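Local coordinates for cell division control protein 45 cdc45 putative (Entamoeba histolytica, PDB 6CC2) that probably acts in eukaryotic DNA replication as the Cdc45 component of the replicative helicase, in company with the MCM ring and the GINS complex, at residues P444-A447 with L448-A451; G411-L414 with L415-S419; D434-L437 with S438-K442; A451-L454 with A455-S459; P370-W374 with Q375-W379. All coordinates share one frame; numbering follows the deposited sequence.

How the contacts relate
All five contacts are local ones, made along a helix or at its ends. Contacts 1 and 4 are successive turns of helix 444-462 and share A451; contact 4 is mostly buried, with small residues and serines bonded to backbone carbonyls, whereas contact 1 carries polar chains, K446 and Q449, that are partly exposed. Contact 2 finishes helix 393-417 and contact 3 is the short helix 435-441; both are partly exposed, and several of their backbone bonds are weak. L414 links contact 2 to L437 of contact 3 and L450 of contact 1. Contact 5 starts helix 374-385 beside a different, parallel sheet, with an aromatic pair, and meets contact 1 through P370 and Y445.

Contact 1. Residues P444-A447 with L448-A451; sequences PYKA and LQLA
Q449 reaches back along the helix and its amide NE2 donates to the backbone carbonyl of Y445, 3.3 Å from NE2 to O. The donor stands 49° out of the carbonyl plane and so does not use a lone pair, whereas Y445 O lies close to the plane of the Q449 amide. K446 runs alongside Q449, both chains pointing the same way, and its CD passes Q449 NE2 at 4.1 Å. L448 curls over the carbonyl of P444 instead: with CG beside its own backbone N (chi1 -80°), CG comes to 3.3 Å from P444 O, and L448 N bonds to that same oxygen at 2.8 Å. These are the opening turns of helix 444-462, with P444 in the first turn, where a residue lacking an N-H costs no helical bond. The regular pattern goes on from L450 N to K446 O at 3.0 Å and from A451 N to A447 O at 2.8 Å. In the next shell, D368 OD1 takes both a salt bridge from K446 NZ and a hydrogen bond from Q449 NE2, which holds the two neighbouring polar ends together. Q449 and L450 rest on helix 393-417, through L407 and T410 among others. A447, L448 and A451 touch V483 of strand 479-485, and L448 also meets V521 of strand 519-525.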
loop_
_atom_site.group_PDB
_atom_site.type_symbol
_atom_site.label_atom_id
_atom_site.label_comp_id
_atom_site.label_asym_id
_atom_site.label_seq_id
_atom_site.Cartn_x
_atom_site.Cartn_y
_atom_site.Cartn_z
ATOM N N PRO A 444 6.239 -1.056 18.666
ATOM C CA PRO A 444 5.100 -0.657 17.832
ATOM C C PRO A 444 5.296 -0.931 16.341
ATOM O O PRO A 444 4.355 -1.398 15.698
ATOM C CB PRO A 444 4.971 0.850 18.118
ATOM C CG PRO A 444 5.482 0.981 19.540
ATOM C CD PRO A 444 6.641 0.007 19.617
ATOM N N TYR A 445 6.467 -0.644 15.780
ATOM C CA TYR A 445 6.610 -0.824 14.333
ATOM C C TYR A 445 6.497 -2.293 13.928
ATOM O O TYR A 445 5.972 -2.588 12.852
ATOM C CB TYR A 445 7.915 -0.217 13.843
ATOM C CG TYR A 445 9.180 -0.799 14.426
ATOM C CD1 TYR A 445 9.696 -0.345 15.633
ATOM C CD2 TYR A 445 9.865 -1.801 13.761
ATOM C CE1 TYR A 445 10.841 -0.884 16.148
ATOM C CE2 TYR A 445 11.013 -2.329 14.276
ATOM C CZ TYR A 445 11.489 -1.877 15.467
ATOM O OH TYR A 445 12.652 -2.434 15.983
ATOM N N LYS A 446 6.934 -3.225 14.780
ATOM C CA LYS A 446 6.728 -4.644 14.497
ATOM C C LYS A 446 5.291 -5.079 14.767
ATOM O O LYS A 446 4.703 -5.833 13.982
ATOM C CB LYS A 446 7.696 -5.491 15.333
ATOM C CG LYS A 446 9.160 -5.276 15.051
ATOM C CD LYS A 446 9.543 -5.781 13.685
ATOM C CE LYS A 446 11.054 -5.899 13.551
ATOM N NZ LYS A 446 11.450 -6.389 12.196
ATOM N N ALA A 447 4.728 -4.674 15.904
ATOM C CA ALA A 447 3.346 -5.013 16.214
ATOM C C ALA A 447 2.403 -4.534 15.122
ATOM O O ALA A 447 1.457 -5.236 14.780
ATOM C CB ALA A 447 2.949 -4.427 17.571
ATOM N N LEU A 448 2.653 -3.331 14.569
ATOM C CA LEU A 448 1.792 -2.804 13.510
ATOM C C LEU A 448 1.816 -3.725 12.294
ATOM O O LEU A 448 0.777 -3.990 11.680
ATOM C CB LEU A 448 2.238 -1.407 13.118
ATOM C CG LEU A 448 1.811 -0.249 14.022
ATOM C CD1 LEU A 448 2.723 0.964 13.844
ATOM C CD2 LEU A 448 0.359 0.111 13.730
ATOM N N GLN A 449 2.999 -4.242 11.951
ATOM C CA GLN A 449 3.080 -5.140 10.801
ATOM C C GLN A 449 2.331 -6.429 11.060
ATOM O O GLN A 449 1.672 -6.968 10.165
ATOM C CB GLN A 449 4.548 -5.433 10.467
ATOM C CG GLN A 449 5.304 -4.224 9.990
ATOM C CD GLN A 449 6.715 -4.571 9.655
ATOM O OE1 GLN A 449 6.980 -5.291 8.692
ATOM N NE2 GLN A 449 7.635 -4.080 10.451
ATOM N N LEU A 450 2.438 -6.954 12.286
ATOM C CA LEU A 450 1.729 -8.185 12.616
ATOM C C LEU A 450 0.230 -7.965 12.634
ATOM O O LEU A 450 -0.533 -8.800 12.140
ATOM C CB LEU A 450 2.241 -8.719 13.960
ATOM C CG LEU A 450 1.607 -10.032 14.420
ATOM C CD1 LEU A 450 1.839 -11.122 13.369
ATOM C CD2 LEU A 450 2.196 -10.474 15.751
ATOM N N ALA A 451 -0.222 -6.828 13.182
ATOM C CA ALA A 451 -1.655 -6.542 13.194
ATOM C C ALA A 451 -2.213 -6.479 11.773
ATOM O O ALA A 451 -3.315 -6.978 11.515
ATOM C CB ALA A 451 -1.931 -5.230 13.915
#

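Contact 2. Residues G411-L414 with L415-S419; sequences GIIL and LLSGS
I412 and L416, one turn apart, lie side by side and point the same way, CG2 of I412 touching CD2 of L416 at 3.8 Å. The methyl CG2 is the branch of I412 set opposite the backbone N, while L416 bends back over the carbonyl of I412, one turn earlier, its CD1 3.2 Å from I412 O. L415 leaves on another side, its CG 3.5 Å from G411 O, and reaches A457 and R461 of helix 444-462. L414 points away from the later residues of the turn, to L450 and to V432 of strand 427-432. The poorly ordered S417 turns OG back to I413 O for a weak bond, beside the firmer one from S417 N at 2.7 Å. L416 N is shared between I412 O and I413 O, weakly to each. G418, the first residue to leave helical geometry, still donates from N to L414 O at 2.6 Å, with an N-H...O angle of 134°. A water lies 2.8 Å from G418 O and near L414 O, though it may not serve both at once. The bent and divided backbone bonds imply that helix 393-417 is coming undone here, while the I412-L416 contact beside them is purely apolar and local.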
loop_
_atom_site.group_PDB
_atom_site.type_symbol
_atom_site.label_atom_id
_atom_site.label_comp_id
_atom_site.label_asym_id
_atom_site.label_seq_id
_atom_site.Cartn_x
_atom_site.Cartn_y
_atom_site.Cartn_z
ATOM N N GLY A 411 2.100 -15.501 12.402
ATOM C CA GLY A 411 0.669 -15.304 12.281
ATOM C C GLY A 411 -0.085 -16.616 12.280
ATOM O O GLY A 411 -1.148 -16.729 12.904
ATOM N N ILE A 412 0.451 -17.617 11.590
ATOM C CA ILE A 412 -0.147 -18.944 11.592
ATOM C C ILE A 412 -0.266 -19.461 13.016
ATOM O O ILE A 412 -1.308 -19.991 13.415
ATOM C CB ILE A 412 0.671 -19.912 10.720
ATOM C CG1 ILE A 412 0.525 -19.551 9.245
ATOM C CG2 ILE A 412 0.235 -21.354 10.978
ATOM C CD1 ILE A 412 1.453 -20.340 8.334
ATOM N N ILE A 413 0.811 -19.323 13.803
ATOM C CA ILE A 413 0.776 -19.788 15.192
ATOM C C ILE A 413 -0.353 -19.103 15.949
ATOM O O ILE A 413 -1.139 -19.751 16.653
ATOM C CB ILE A 413 2.140 -19.557 15.874
ATOM C CG1 ILE A 413 3.212 -20.426 15.218
ATOM C CG2 ILE A 413 2.063 -19.837 17.364
ATOM C CD1 ILE A 413 4.630 -20.071 15.637
ATOM N N LEU A 414 -0.449 -17.778 15.825
ATOM C CA LEU A 414 -1.414 -17.043 16.630
ATOM C C LEU A 414 -2.852 -17.377 16.246
ATOM O O LEU A 414 -3.716 -17.494 17.117
ATOM C CB LEU A 414 -1.163 -15.541 16.518
ATOM C CG LEU A 414 0.141 -15.063 17.155
ATOM C CD1 LEU A 414 0.358 -13.588 16.861
ATOM C CD2 LEU A 414 0.159 -15.319 18.638
ATOM N N LEU A 415 -3.132 -17.521 14.949
ATOM C CA LEU A 415 -4.485 -17.882 14.551
ATOM C C LEU A 415 -4.852 -19.290 15.009
ATOM O O LEU A 415 -6.038 -19.612 15.101
ATOM C CB LEU A 415 -4.643 -17.772 13.042
ATOM C CG LEU A 415 -4.597 -16.357 12.450
ATOM C CD1 LEU A 415 -4.916 -16.427 10.970
ATOM C CD2 LEU A 415 -5.547 -15.401 13.166
ATOM N N LEU A 416 -3.857 -20.130 15.294
ATOM C CA LEU A 416 -4.113 -21.485 15.788
ATOM C C LEU A 416 -4.115 -21.559 17.309
ATOM O O LEU A 416 -4.899 -22.316 17.889
ATOM C CB LEU A 416 -3.057 -22.446 15.239
ATOM C CG LEU A 416 -3.250 -22.968 13.813
ATOM C CD1 LEU A 416 -3.804 -21.910 12.898
ATOM C CD2 LEU A 416 -1.921 -23.491 13.269
ATOM N N SER A 417 -3.247 -20.792 17.964
ATOM C CA SER A 417 -3.053 -20.886 19.403
ATOM C C SER A 417 -3.480 -19.641 20.155
ATOM O O SER A 417 -3.939 -19.756 21.297
ATOM C CB SER A 417 -1.573 -21.157 19.722
ATOM O OG SER A 417 -1.081 -22.266 18.990
ATOM N N GLY A 418 -3.353 -18.471 19.541
ATOM C CA GLY A 418 -3.558 -17.216 20.240
ATOM C C GLY A 418 -4.970 -17.052 20.771
ATOM O O GLY A 418 -5.906 -17.785 20.444
ATOM N N SER A 419 -5.112 -16.048 21.632
ATOM C CA SER A 419 -6.412 -15.682 22.192
ATOM C C SER A 419 -7.018 -14.603 21.294
ATOM O O SER A 419 -6.984 -13.410 21.590
ATOM C CB SER A 419 -6.255 -15.195 23.626
ATOM O OG SER A 419 -5.347 -16.011 24.345
HETATM O O HOH W 1 -6.880 -17.743 17.782
#

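Contact 3. Residues D434-L437 with S438-K442; sequences DELL and SIRFK
S438 grips the carbonyl of D434 twice: its hydroxyl OG donates to D434 O at 2.7 Å and its backbone N reaches the same oxygen at 2.9 Å. With chi1 -68° the hydroxyl sits beside the serine's own N and approaches D434 O from above the carbonyl plane; OG also has a weak bond to V432 O. D434 is the N-cap of helix 435-441. Its chi1 of 135° lies away from a staggered value, and this turn carries OD1 to L437 N in a very short capping bond of 2.5 Å. I439 also departs from a staggered first torsion, and its CG2 rests 3.4 Å from L436 O. The aliphatic part of R440 folds over the L436 carbonyl, CG being 3.3 Å from L436 O, and CD then meets CD1 of L436 at 4.0 Å, the two chains crossing at a slant. A bend at the third torsion (chi3 47°) turns the guanidinium toward L437, whose CD2 lies 3.8 Å from R440 NH1, obliquely. L437 O lies at the edge of the F441 ring, near the ring plane and 3.6 Å from F441 CD2. That oxygen is also approached by R440 N and F441 N in weak bonds, so the hold on R440 and F441 is looser than that on S438. L437 packs on L414 and R440 on T410, both of helix 393-417, while F441 is wedged between N406 and T410 of that helix and K446 and L450 of helix 444-462; the capped start comes just after strand 427-432.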
loop_
_atom_site.group_PDB
_atom_site.type_symbol
_atom_site.label_atom_id
_atom_site.label_comp_id
_atom_site.label_asym_id
_atom_site.label_seq_id
_atom_site.Cartn_x
_atom_site.Cartn_y
_atom_site.Cartn_z
ATOM N N ASP A 434 2.946 -14.846 25.185
ATOM C CA ASP A 434 3.955 -15.913 25.159
ATOM C C ASP A 434 5.339 -15.281 25.089
ATOM O O ASP A 434 5.541 -14.314 24.345
ATOM C CB ASP A 434 3.705 -16.842 23.969
ATOM C CG ASP A 434 4.971 -17.191 23.208
ATOM O OD1 ASP A 434 5.554 -16.292 22.569
ATOM O OD2 ASP A 434 5.376 -18.373 23.238
ATOM N N GLU A 435 6.287 -15.840 25.853
ATOM C CA GLU A 435 7.573 -15.172 26.050
ATOM C C GLU A 435 8.247 -14.853 24.714
ATOM O O GLU A 435 8.612 -13.700 24.448
ATOM C CB GLU A 435 8.482 -16.033 26.927
ATOM C CG GLU A 435 9.848 -15.406 27.183
ATOM C CD GLU A 435 10.628 -16.064 28.286
ATOM O OE1 GLU A 435 10.340 -17.232 28.652
ATOM O OE2 GLU A 435 11.563 -15.407 28.804
ATOM N N LEU A 436 8.386 -15.861 23.849
ATOM C CA LEU A 436 9.179 -15.702 22.630
ATOM C C LEU A 436 8.507 -14.763 21.633
ATOM O O LEU A 436 9.151 -13.850 21.097
ATOM C CB LEU A 436 9.426 -17.070 21.990
ATOM C CG LEU A 436 10.105 -17.063 20.620
ATOM C CD1 LEU A 436 11.475 -16.404 20.682
ATOM C CD2 LEU A 436 10.219 -18.484 20.079
ATOM N N LEU A 437 7.223 -14.990 21.334
ATOM C CA LEU A 437 6.546 -14.154 20.353
ATOM C C LEU A 437 6.446 -12.713 20.837
ATOM O O LEU A 437 6.583 -11.775 20.047
ATOM C CB LEU A 437 5.153 -14.699 20.054
ATOM C CG LEU A 437 5.049 -16.089 19.440
ATOM C CD1 LEU A 437 3.591 -16.377 19.094
ATOM C CD2 LEU A 437 5.932 -16.230 18.219
ATOM N N SER A 438 6.223 -12.522 22.139
ATOM C CA SER A 438 6.018 -11.184 22.685
ATOM C C SER A 438 7.273 -10.341 22.528
ATOM O O SER A 438 7.207 -9.180 22.114
ATOM C CB SER A 438 5.632 -11.284 24.171
ATOM O OG SER A 438 4.348 -11.857 24.316
ATOM N N ILE A 439 8.429 -10.911 22.864
ATOM C CA ILE A 439 9.670 -10.147 22.803
ATOM C C ILE A 439 9.949 -9.728 21.368
ATOM O O ILE A 439 10.519 -8.663 21.130
ATOM C CB ILE A 439 10.828 -10.971 23.409
ATOM C CG1 ILE A 439 11.846 -10.053 24.080
ATOM C CG2 ILE A 439 11.507 -11.808 22.346
ATOM C CD1 ILE A 439 11.384 -9.525 25.432
ATOM N N ARG A 440 9.506 -10.526 20.390
ATOM C CA ARG A 440 9.769 -10.226 18.986
ATOM C C ARG A 440 8.841 -9.171 18.393
ATOM O O ARG A 440 9.208 -8.525 17.404
ATOM C CB ARG A 440 9.649 -11.502 18.155
ATOM C CG ARG A 440 10.732 -12.540 18.455
ATOM C CD ARG A 440 10.390 -13.872 17.802
ATOM N NE ARG A 440 9.974 -13.694 16.415
ATOM C CZ ARG A 440 9.379 -14.628 15.683
ATOM N NH1 ARG A 440 9.126 -15.822 16.203
ATOM N NH2 ARG A 440 9.034 -14.364 14.429
ATOM N N PHE A 441 7.657 -8.976 18.963
ATOM C CA PHE A 441 6.678 -8.068 18.378
ATOM C C PHE A 441 6.189 -6.993 19.342
ATOM O O PHE A 441 5.195 -6.327 19.053
ATOM C CB PHE A 441 5.488 -8.865 17.831
ATOM C CG PHE A 441 5.799 -9.595 16.575
ATOM C CD1 PHE A 441 5.680 -8.960 15.340
ATOM C CD2 PHE A 441 6.258 -10.915 16.612
ATOM C CE1 PHE A 441 6.002 -9.626 14.167
ATOM C CE2 PHE A 441 6.566 -11.580 15.437
ATOM C CZ PHE A 441 6.441 -10.935 14.221
ATOM N N LYS A 442 6.897 -6.773 20.452
ATOM C CA LYS A 442 6.450 -5.779 21.422
ATOM C C LYS A 442 6.719 -4.344 20.987
ATOM O O LYS A 442 6.157 -3.421 21.585
ATOM C CB LYS A 442 7.150 -6.007 22.769
ATOM C CG LYS A 442 8.677 -5.955 22.716
ATOM C CD LYS A 442 9.267 -5.896 24.116
ATOM C CE LYS A 442 10.786 -5.845 24.090
ATOM N NZ LYS A 442 11.347 -5.605 25.456
#

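Contact 4. Residues A451-L454 with A455-S459; sequences AQFL and AEASS
A455-S459 continue the helix of A451-L454 with regular turn-to-turn bonds, the straightest of them from A457 N to F453 O, 2.8 Å and 170° at the hydrogen. On the same flank the methyl of A457 meets the F453 ring in an off-centre CH-pi contact, CB 4.3 Å from the centroid. The approach is slanted, and the closest pair is A457 CB with F453 CE2 at 3.8 Å; a first torsion of 175° lays the phenyl ring along the helix toward A457. S458 sets OG between N and the carbonyl carbon (chi1 63°), which brings it to L454 O at 2.7 Å. S458 N reaches that oxygen too, from the opposite face of its plane, so two donors hold one buried acceptor. S459 reaches A455 O from both OG (2.7 Å) and N, though from a different first torsion. On the more open side a water donates to E456 OE1 at 2.7 Å and weakly to Q452 O; the carboxylate is also fixed by salt bridges to R460 and R275. Serine hydroxyls bonded to the carbonyl four residues earlier are a familiar way of satisfying them inside a helix. Here they belong to helix 444-462, which lies between helix 393-417, where F453 touches V408 and L454 touches L414, and the mixed sheet, where A455 packs on F468 and Y485.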
loop_
_atom_site.group_PDB
_atom_site.type_symbol
_atom_site.label_atom_id
_atom_site.label_comp_id
_atom_site.label_asym_id
_atom_site.label_seq_id
_atom_site.Cartn_x
_atom_site.Cartn_y
_atom_site.Cartn_z
ATOM N N ALA A 451 -0.222 -6.828 13.182
ATOM C CA ALA A 451 -1.655 -6.542 13.194
ATOM C C ALA A 451 -2.213 -6.479 11.773
ATOM O O ALA A 451 -3.315 -6.978 11.515
ATOM C CB ALA A 451 -1.931 -5.230 13.915
ATOM N N GLN A 452 -1.480 -5.836 10.853
ATOM C CA GLN A 452 -1.917 -5.749 9.463
ATOM C C GLN A 452 -2.016 -7.126 8.837
ATOM O O GLN A 452 -2.987 -7.434 8.133
ATOM C CB GLN A 452 -0.964 -4.873 8.661
ATOM C CG GLN A 452 -1.305 -4.802 7.180
ATOM C CD GLN A 452 -0.512 -3.724 6.455
ATOM O OE1 GLN A 452 0.185 -2.924 7.077
ATOM N NE2 GLN A 452 -0.621 -3.703 5.136
ATOM N N PHE A 453 -1.020 -7.970 9.080
ATOM C CA PHE A 453 -1.067 -9.327 8.559
ATOM C C PHE A 453 -2.261 -10.087 9.125
ATOM O O PHE A 453 -2.972 -10.793 8.389
ATOM C CB PHE A 453 0.237 -10.073 8.851
ATOM C CG PHE A 453 0.172 -11.509 8.437
ATOM C CD1 PHE A 453 0.415 -11.860 7.113
ATOM C CD2 PHE A 453 -0.217 -12.484 9.324
ATOM C CE1 PHE A 453 0.312 -13.172 6.710
ATOM C CE2 PHE A 453 -0.319 -13.798 8.923
ATOM C CZ PHE A 453 -0.066 -14.135 7.614
ATOM N N LEU A 454 -2.439 -10.043 10.460
ATOM C CA LEU A 454 -3.503 -10.803 11.085
ATOM C C LEU A 454 -4.865 -10.292 10.657
ATOM O O LEU A 454 -5.800 -11.098 10.505
ATOM C CB LEU A 454 -3.364 -10.763 12.612
ATOM C CG LEU A 454 -2.197 -11.528 13.175
ATOM C CD1 LEU A 454 -2.001 -11.175 14.666
ATOM C CD2 LEU A 454 -2.387 -13.042 13.048
ATOM N N ALA A 455 -5.005 -8.987 10.433
ATOM C CA ALA A 455 -6.276 -8.460 9.975
ATOM C C ALA A 455 -6.687 -9.133 8.678
ATOM O O ALA A 455 -7.842 -9.552 8.511
ATOM C CB ALA A 455 -6.172 -6.938 9.789
ATOM N N GLU A 456 -5.739 -9.249 7.734
ATOM C CA GLU A 456 -6.022 -9.913 6.472
ATOM C C GLU A 456 -6.172 -11.419 6.624
ATOM O O GLU A 456 -7.107 -11.998 6.084
ATOM C CB GLU A 456 -4.915 -9.598 5.457
ATOM C CG GLU A 456 -5.082 -10.362 4.176
ATOM C CD GLU A 456 -4.152 -9.898 3.064
ATOM O OE1 GLU A 456 -3.269 -9.010 3.336
ATOM O OE2 GLU A 456 -4.288 -10.413 1.929
ATOM N N ALA A 457 -5.241 -12.079 7.315
ATOM C CA ALA A 457 -5.277 -13.535 7.416
ATOM C C ALA A 457 -6.549 -14.030 8.084
ATOM O O ALA A 457 -7.154 -15.003 7.618
ATOM C CB ALA A 457 -4.061 -14.044 8.195
ATOM N N SER A 458 -6.955 -13.402 9.182
ATOM C CA SER A 458 -8.188 -13.818 9.853
ATOM C C SER A 458 -9.405 -13.518 8.988
ATOM O O SER A 458 -10.322 -14.339 8.900
ATOM C CB SER A 458 -8.317 -13.136 11.221
ATOM O OG SER A 458 -8.411 -11.713 11.110
ATOM N N SER A 459 -9.419 -12.362 8.304
ATOM C CA SER A 459 -10.556 -12.039 7.444
ATOM C C SER A 459 -10.708 -13.026 6.314
ATOM O O SER A 459 -11.833 -13.415 5.966
ATOM C CB SER A 459 -10.401 -10.626 6.875
ATOM O OG SER A 459 -10.491 -9.657 7.894
HETATM O O HOH W 2 -3.108 -6.776 4.855
#

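Contact 5. Residues P370-W374 with Q375-W379; sequences PDQNW and QQQFW. With EDO (1,2-ethanediol), chain F.
W374 and F378 both set CG opposite their backbone N, at chi1 174° and 164°, and so swing their rings together one turn apart. CB of F378 lies over a face of the indole, 3.8 Å from the centroid of the W374 six-membered ring. The F378 ring then turns its edge to that face, the planes at 86°, in an offset edge-to-face pair whose nearest atoms are W374 CH2 and F378 CD1 at 3.7 Å. N373 folds its carboxamide back between its own N and carbonyl carbon, and OD1 accepts from Q376 N at 3.0 Å, a capping bond from N373, the N-cap of helix 374-385. The carbonyl of N373 takes Q377 N at 2.8 Å, so both of its oxygens serve the first turn. Q376 covers the cap, its CG 3.4 Å from N373 OD1. The amide planes of Q372 and Q377 stack almost parallel, and Q372 OE1 accepts from D368 N. On the outer side Q375 OE1 takes a hydrogen bond from O2 of an ethanediol, probably left from crystallisation, at 2.9 Å. W374 NE1 donates to V29 O, and the indole packs on P31, I36 and P57. F378 meets A55 and P57 of strand 53-57, the outermost strand of the parallel sheet, and I36 and Y39 of helix 33-48, the last in a second edge-to-face pair.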
loop_
_atom_site.group_PDB
_atom_site.type_symbol
_atom_site.label_atom_id
_atom_site.label_comp_id
_atom_site.label_asym_id
_atom_site.label_seq_id
_atom_site.Cartn_x
_atom_site.Cartn_y
_atom_site.Cartn_z
ATOM N N PRO A 370 13.804 0.779 14.644
ATOM C CA PRO A 370 13.363 1.874 15.514
ATOM C C PRO A 370 13.649 3.255 14.955
ATOM O O PRO A 370 12.914 4.196 15.266
ATOM C CB PRO A 370 14.149 1.624 16.818
ATOM C CG PRO A 370 14.482 0.197 16.802
ATOM C CD PRO A 370 14.670 -0.185 15.351
ATOM N N ASP A 371 14.705 3.410 14.155
ATOM C CA ASP A 371 15.034 4.726 13.618
ATOM C C ASP A 371 14.424 4.999 12.249
ATOM O O ASP A 371 14.765 6.026 11.634
ATOM C CB ASP A 371 16.556 4.908 13.547
ATOM C CG ASP A 371 17.203 3.998 12.532
ATOM O OD1 ASP A 371 16.504 3.165 11.929
ATOM O OD2 ASP A 371 18.443 4.126 12.345
ATOM N N GLN A 372 13.549 4.123 11.749
ATOM C CA GLN A 372 12.860 4.344 10.494
ATOM C C GLN A 372 11.568 5.110 10.740
ATOM O O GLN A 372 10.859 4.867 11.718
ATOM C CB GLN A 372 12.579 3.015 9.792
ATOM C CG GLN A 372 13.849 2.380 9.231
ATOM C CD GLN A 372 13.634 1.067 8.518
ATOM O OE1 GLN A 372 12.509 0.603 8.320
ATOM N NE2 GLN A 372 14.743 0.436 8.132
ATOM N N ASN A 373 11.283 6.055 9.854
ATOM C CA ASN A 373 10.052 6.825 9.913
ATOM C C ASN A 373 9.695 7.227 8.488
ATOM O O ASN A 373 10.538 7.180 7.588
ATOM C CB ASN A 373 10.204 8.073 10.783
ATOM C CG ASN A 373 11.392 8.903 10.379
ATOM O OD1 ASN A 373 11.350 9.607 9.396
ATOM N ND2 ASN A 373 12.500 8.773 11.125
ATOM N N TRP A 374 8.453 7.663 8.301
ATOM C CA TRP A 374 7.989 8.011 6.958
ATOM C C TRP A 374 8.760 9.195 6.370
ATOM O O TRP A 374 9.022 9.224 5.164
ATOM C CB TRP A 374 6.496 8.254 7.009
ATOM C CG TRP A 374 5.858 8.759 5.757
ATOM C CD1 TRP A 374 5.019 9.824 5.651
ATOM C CD2 TRP A 374 5.987 8.212 4.432
ATOM N NE1 TRP A 374 4.605 9.965 4.365
ATOM C CE2 TRP A 374 5.200 9.010 3.586
ATOM C CE3 TRP A 374 6.688 7.137 3.892
ATOM C CZ2 TRP A 374 5.090 8.768 2.203
ATOM C CZ3 TRP A 374 6.577 6.886 2.509
ATOM C CH2 TRP A 374 5.766 7.701 1.697
ATOM N N GLN A 375 9.160 10.167 7.194
ATOM C CA GLN A 375 9.911 11.300 6.658
ATOM C C GLN A 375 11.179 10.850 5.941
ATOM O O GLN A 375 11.550 11.418 4.906
ATOM C CB GLN A 375 10.255 12.276 7.783
ATOM C CG GLN A 375 9.090 13.108 8.275
ATOM C CD GLN A 375 9.525 14.172 9.281
ATOM O OE1 GLN A 375 8.994 14.251 10.388
ATOM N NE2 GLN A 375 10.493 14.994 8.896
ATOM N N GLN A 376 11.859 9.840 6.477
ATOM C CA GLN A 376 13.052 9.306 5.827
ATOM C C GLN A 376 12.712 8.245 4.788
ATOM O O GLN A 376 13.287 8.238 3.689
ATOM C CB GLN A 376 13.996 8.700 6.865
ATOM C CG GLN A 376 14.441 9.685 7.939
ATOM C CD GLN A 376 15.615 9.178 8.752
ATOM O OE1 GLN A 376 16.467 9.959 9.173
ATOM N NE2 GLN A 376 15.666 7.866 8.979
ATOM N N GLN A 377 11.774 7.356 5.099
ATOM C CA GLN A 377 11.520 6.229 4.208
ATOM C C GLN A 377 10.862 6.688 2.910
ATOM O O GLN A 377 11.020 6.041 1.881
ATOM C CB GLN A 377 10.644 5.166 4.885
ATOM C CG GLN A 377 11.361 4.416 6.024
ATOM C CD GLN A 377 12.728 3.920 5.633
ATOM O OE1 GLN A 377 12.869 2.941 4.892
ATOM N NE2 GLN A 377 13.751 4.602 6.107
ATOM N N PHE A 378 10.146 7.816 2.927
ATOM C CA PHE A 378 9.651 8.370 1.665
ATOM C C PHE A 378 10.778 8.510 0.638
ATOM O O PHE A 378 10.616 8.126 -0.528
ATOM C CB PHE A 378 8.989 9.722 1.877
ATOM C CG PHE A 378 8.824 10.489 0.600
ATOM C CD1 PHE A 378 7.735 10.228 -0.219
ATOM C CD2 PHE A 378 9.757 11.435 0.210
ATOM C CE1 PHE A 378 7.598 10.905 -1.433
ATOM C CE2 PHE A 378 9.627 12.105 -0.969
ATOM C CZ PHE A 378 8.551 11.857 -1.797
ATOM N N TRP A 379 11.924 9.054 1.059
ATOM C CA TRP A 379 13.021 9.297 0.127
ATOM C C TRP A 379 13.691 8.010 -0.310
ATOM O O TRP A 379 14.148 7.908 -1.450
ATOM C CB TRP A 379 14.030 10.270 0.757
ATOM C CG TRP A 379 13.488 11.651 0.766
ATOM C CD1 TRP A 379 13.103 12.379 1.848
ATOM C CD2 TRP A 379 13.226 12.469 -0.379
ATOM N NE1 TRP A 379 12.625 13.603 1.452
ATOM C CE2 TRP A 379 12.697 13.688 0.087
ATOM C CE3 TRP A 379 13.383 12.285 -1.761
ATOM C CZ2 TRP A 379 12.334 14.722 -0.775
ATOM C CZ3 TRP A 379 13.025 13.314 -2.611
ATOM C CH2 TRP A 379 12.510 14.514 -2.117
HETATM C C1 EDO F . 10.258 18.260 10.284
HETATM O O1 EDO F . 11.337 19.149 9.969
HETATM C C2 EDO F . 10.647 17.399 11.482
HETATM O O2 EDO F . 9.520 16.633 11.911
#